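Local coordinates for protein argonaute (Methanocaldococcus jannaschii, PDB 5G5S), which uses short single-stranded DNA guides to bind complementary target DNA and slice it, an endonuclease activity that may defend against invading genetic elements, at residues D169-N172 against L177-E180; E464-R467 against Y473-N476. All blocks are in the same frame, centred on the assembly; numbering follows the deposited sequence.

In the fold
Following the chain from its N terminus, contact 1 (169-172 with 177-180) comes first, in the PAZ part of the protein, where it closes the short link between helix 167-170 and helix 175-179 just after the long strand 150-163. The chain then completes PAZ and reaches the Mid domain, where contact 2 (464-467 with 473-476) closes a loop between helix 463-467 and helix 473-485, directly after strand 456-462 at the border of the parallel sheet. The two loops lie in series, neither nested nor crossed. Their nearest atoms are about 17 Å apart, yet helix 442-452 of Mid touches segment 177-180 through Leu177 and Glu180, tying PAZ to Mid.

Contact 1 of 2, residues D169-N172 against L177-E180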
loop_
_atom_site.group_PDB
_atom_site.type_symbol
_atom_site.label_atom_id
_atom_site.label_comp_id
_atom_site.label_asym_id
_atom_site.label_seq_id
_atom_site.Cartn_x
_atom_site.Cartn_y
_atom_site.Cartn_z
ATOM N N ASP A 169 16.622 -9.502 -18.060
ATOM C CA ASP A 169 16.785 -10.964 -18.148
ATOM C C ASP A 169 15.886 -11.646 -17.145
ATOM O O ASP A 169 15.360 -12.729 -17.426
ATOM C CB ASP A 169 18.241 -11.412 -17.892
ATOM C CG ASP A 169 19.150 -11.457 -19.112
ATOM O OD1 ASP A 169 18.976 -10.606 -20.020
ATOM O OD2 ASP A 169 20.117 -12.258 -19.101
ATOM N N PHE A 170 15.705 -11.009 -15.970
ATOM C CA PHE A 170 14.868 -11.522 -14.901
ATOM C C PHE A 170 13.430 -11.691 -15.379
ATOM O O PHE A 170 12.812 -12.727 -15.104
ATOM C CB PHE A 170 14.972 -10.625 -13.652
ATOM C CG PHE A 170 14.175 -11.134 -12.483
ATOM C CD1 PHE A 170 14.662 -12.164 -11.684
ATOM C CD2 PHE A 170 12.907 -10.638 -12.217
ATOM C CE1 PHE A 170 13.909 -12.659 -10.617
ATOM C CE2 PHE A 170 12.154 -11.140 -11.158
ATOM C CZ PHE A 170 12.666 -12.135 -10.354
ATOM N N VAL A 171 12.915 -10.691 -16.133
ATOM C CA VAL A 171 11.548 -10.698 -16.681
ATOM C C VAL A 171 11.445 -11.495 -18.009
ATOM O O VAL A 171 10.559 -11.240 -18.828
ATOM C CB VAL A 171 10.878 -9.286 -16.716
ATOM C CG1 VAL A 171 10.788 -8.687 -15.317
ATOM C CG2 VAL A 171 11.581 -8.325 -17.678
ATOM N N ASN A 172 12.368 -12.476 -18.195
ATOM C CA ASN A 172 12.495 -13.390 -19.340
ATOM C C ASN A 172 12.430 -12.684 -20.699
ATOM O O ASN A 172 11.873 -13.220 -21.657
ATOM C CB ASN A 172 11.484 -14.550 -19.228
ATOM C CG ASN A 172 11.796 -15.529 -18.112
ATOM O OD1 ASN A 172 12.895 -16.117 -18.035
ATOM N ND2 ASN A 172 10.819 -15.744 -17.237
ATOM N N LEU A 177 5.837 -8.821 -18.962
ATOM C CA LEU A 177 6.280 -9.192 -17.612
ATOM C C LEU A 177 6.878 -8.006 -16.887
ATOM O O LEU A 177 6.739 -7.913 -15.670
ATOM C CB LEU A 177 7.299 -10.349 -17.616
ATOM C CG LEU A 177 6.793 -11.795 -17.728
ATOM C CD1 LEU A 177 7.878 -12.760 -17.311
ATOM C CD2 LEU A 177 5.556 -12.056 -16.856
ATOM N N LEU A 178 7.532 -7.098 -17.632
ATOM C CA LEU A 178 8.117 -5.873 -17.098
ATOM C C LEU A 178 7.043 -4.961 -16.480
ATOM O O LEU A 178 7.275 -4.394 -15.414
ATOM C CB LEU A 178 8.907 -5.130 -18.188
ATOM C CG LEU A 178 9.860 -4.041 -17.703
ATOM C CD1 LEU A 178 11.001 -4.624 -16.891
ATOM C CD2 LEU A 178 10.408 -3.243 -18.862
ATOM N N GLU A 179 5.861 -4.864 -17.127
ATOM C CA GLU A 179 4.719 -4.057 -16.662
ATOM C C GLU A 179 4.201 -4.535 -15.301
ATOM O O GLU A 179 3.800 -3.715 -14.480
ATOM C CB GLU A 179 3.592 -4.023 -17.708
ATOM C CG GLU A 179 4.033 -3.434 -19.039
ATOM C CD GLU A 179 3.021 -3.366 -20.166
ATOM O OE1 GLU A 179 2.027 -4.130 -20.144
ATOM O OE2 GLU A 179 3.252 -2.569 -21.101
ATOM N N GLU A 180 4.276 -5.853 -15.041
ATOM C CA GLU A 180 3.887 -6.472 -13.773
ATOM C C GLU A 180 4.790 -6.037 -12.602
ATOM O O GLU A 180 4.460 -6.313 -11.448
ATOM C CB GLU A 180 3.897 -8.005 -13.906
ATOM C CG GLU A 180 2.647 -8.579 -14.547
ATOM C CD GLU A 180 1.332 -8.054 -14.007
ATOM O OE1 GLU A 180 1.110 -8.142 -12.776
ATOM O OE2 GLU A 180 0.535 -7.525 -14.816
#
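Val171 meets Leu177 and Leu178 where two short helices of the PAZ part of the chain are joined by a tight turn: a Schellman motif ends helix 167-170, and helix 175-179 follows at once. At the start of the first segment, Asp169 supplies the carbonyl that receives a weak bond from Asn172 N, while its carboxylate forms a salt bridge with Arg173 in the connecting turn. Val171 is the first residue to leave helical geometry, and its side chain is the apolar centre of the contact. The branch carbon CB of Val171 lies 3.8 Å from CB of Leu177, so these two side chains meet at their roots. The leucine also sits against the turn itself, Leu177 CD1 approaching Val171 O to 3.4 Å. Farther out, Val171 CG2 reaches CD1 of Leu178 at 3.8 Å; the CG of Leu178 stands anti to its backbone N (chi1 -165°), an orientation that carries this methyl back to the valine. The buried trio is extended by Tyr181, which touches Val171, and by Asp442 and Tyr443, through which Leu177 brings the turn onto helix 442-452 of the Mid domain. Asn172, the C-prime residue, has a positive phi of 48° that lets the chain reverse, and its side chain lies at the exposed margin, with ND2 4.2 Å from Leu177 CD1.

Contact 2 of 2, residues E464-R467 against Y473-N476; sequences ENWR and YMTN
Trp466 and Thr475 join two consecutive helices of the Mid domain, 463-467 and 473-485, linked by a short loop after the edge strand 456-462 of the parallel sheet. The tight side of the contact is the buried bond between these two residues, with the stem of Met474 beside it. Trp466 NE1 donates to Thr475 OG1 over 2.9 Å, almost straight at 175°. The oxygen sits at the ring edge, only 3° out of the indole plane. A chi1 of -155° points the indole away from its own backbone N and swings the pyrrole N-H toward the second helix. Thr475 OG1 is also hydrogen-bonded to Tyr337 OH and to Asp469 OD2 from the connecting loop, so three partners grip this buried hydroxyl and fix its rotation. The indole itself packs on Val379 and Met382 of helix 372-390 and makes a cation-pi contact with Lys378.

Met474 CB lies 4.0 Å from Trp466 CD1, and SD stands 5.2 Å from the centroid of the five-membered ring in an oblique Met-aromatic contact. Ile461 of strand 456-462 touches both side chains, seating the pair against the sheet. Met474 is about 10 Å, side chain to side chain, from metal-binding Gln459 and from Gln481, which contacts guide DNA, so the contact lies near the 5'-end site, not in it. On the loose, solvent side is exposed Asn465: a bend about the CG-SD bond turns the thioether methyl to it, Met474 CE meeting Asn465 CB at 3.6 Å.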
loop_
_atom_site.group_PDB
_atom_site.type_symbol
_atom_site.label_atom_id
_atom_site.label_comp_id
_atom_site.label_asym_id
_atom_site.label_seq_id
_atom_site.Cartn_x
_atom_site.Cartn_y
_atom_site.Cartn_z
ATOM N N GLU A 464 -4.257 -26.796 -7.762
ATOM C CA GLU A 464 -3.711 -27.610 -6.666
ATOM C C GLU A 464 -4.429 -27.316 -5.346
ATOM O O GLU A 464 -4.831 -28.248 -4.648
ATOM C CB GLU A 464 -2.188 -27.406 -6.512
ATOM C CG GLU A 464 -1.353 -27.977 -7.650
ATOM C CD GLU A 464 -0.797 -26.949 -8.619
ATOM O OE1 GLU A 464 -1.575 -26.091 -9.097
ATOM O OE2 GLU A 464 0.417 -27.019 -8.919
ATOM N N ASN A 465 -4.643 -26.027 -5.049
ATOM C CA ASN A 465 -5.335 -25.573 -3.847
ATOM C C ASN A 465 -6.849 -25.844 -3.892
ATOM O O ASN A 465 -7.407 -26.300 -2.889
ATOM C CB ASN A 465 -5.037 -24.098 -3.581
ATOM C CG ASN A 465 -3.594 -23.806 -3.229
ATOM O OD1 ASN A 465 -2.953 -24.509 -2.429
ATOM N ND2 ASN A 465 -3.066 -22.730 -3.801
ATOM N N TRP A 466 -7.507 -25.582 -5.047
ATOM C CA TRP A 466 -8.949 -25.796 -5.216
ATOM C C TRP A 466 -9.363 -27.268 -5.176
ATOM O O TRP A 466 -10.461 -27.564 -4.706
ATOM C CB TRP A 466 -9.471 -25.115 -6.493
ATOM C CG TRP A 466 -10.935 -24.760 -6.469
ATOM C CD1 TRP A 466 -11.733 -24.623 -5.370
ATOM C CD2 TRP A 466 -11.760 -24.453 -7.605
ATOM N NE1 TRP A 466 -13.012 -24.284 -5.752
ATOM C CE2 TRP A 466 -13.055 -24.167 -7.117
ATOM C CE3 TRP A 466 -11.538 -24.419 -8.992
ATOM C CZ2 TRP A 466 -14.122 -23.850 -7.966
ATOM C CZ3 TRP A 466 -12.595 -24.099 -9.831
ATOM C CH2 TRP A 466 -13.869 -23.822 -9.318
ATOM N N ARG A 467 -8.493 -28.186 -5.660
ATOM C CA ARG A 467 -8.727 -29.635 -5.682
ATOM C C ARG A 467 -8.852 -30.206 -4.257
ATOM O O ARG A 467 -9.688 -31.080 -4.022
ATOM C CB ARG A 467 -7.604 -30.339 -6.464
ATOM C CG ARG A 467 -7.855 -31.821 -6.772
ATOM C CD ARG A 467 -6.701 -32.491 -7.508
ATOM N NE ARG A 467 -5.476 -32.543 -6.704
ATOM C CZ ARG A 467 -4.428 -31.742 -6.875
ATOM N NH1 ARG A 467 -4.436 -30.822 -7.832
ATOM N NH2 ARG A 467 -3.366 -31.853 -6.090
ATOM N N TYR A 473 -14.325 -23.711 1.375
ATOM C CA TYR A 473 -13.620 -22.506 1.829
ATOM C C TYR A 473 -13.122 -21.636 0.664
ATOM O O TYR A 473 -13.421 -20.442 0.632
ATOM C CB TYR A 473 -12.463 -22.907 2.776
ATOM C CG TYR A 473 -11.698 -21.751 3.386
ATOM C CD1 TYR A 473 -12.081 -21.200 4.606
ATOM C CD2 TYR A 473 -10.554 -21.244 2.771
ATOM C CE1 TYR A 473 -11.374 -20.143 5.179
ATOM C CE2 TYR A 473 -9.836 -20.189 3.336
ATOM C CZ TYR A 473 -10.256 -19.634 4.535
ATOM O OH TYR A 473 -9.560 -18.587 5.086
ATOM N N MET A 474 -12.362 -22.230 -0.273
ATOM C CA MET A 474 -11.827 -21.545 -1.446
ATOM C C MET A 474 -12.922 -21.143 -2.422
ATOM O O MET A 474 -12.803 -20.094 -3.056
ATOM C CB MET A 474 -10.795 -22.414 -2.151
ATOM C CG MET A 474 -9.873 -21.635 -3.055
ATOM S SD MET A 474 -8.343 -22.531 -3.362
ATOM C CE MET A 474 -7.693 -22.661 -1.642
ATOM N N THR A 475 -13.982 -21.974 -2.553
ATOM C CA THR A 475 -15.122 -21.691 -3.424
ATOM C C THR A 475 -15.818 -20.415 -2.947
ATOM O O THR A 475 -16.104 -19.535 -3.762
ATOM C CB THR A 475 -16.049 -22.903 -3.513
ATOM O OG1 THR A 475 -15.307 -24.008 -4.023
ATOM C CG2 THR A 475 -17.249 -22.650 -4.407
ATOM N N ASN A 476 -16.046 -20.315 -1.620
ATOM C CA ASN A 476 -16.636 -19.168 -0.941
ATOM C C ASN A 476 -15.771 -17.908 -1.207
ATOM O O ASN A 476 -16.313 -16.885 -1.626
ATOM C CB ASN A 476 -16.766 -19.459 0.565
ATOM C CG ASN A 476 -17.309 -18.316 1.390
ATOM O OD1 ASN A 476 -18.514 -18.048 1.409
ATOM N ND2 ASN A 476 -16.434 -17.642 2.122
#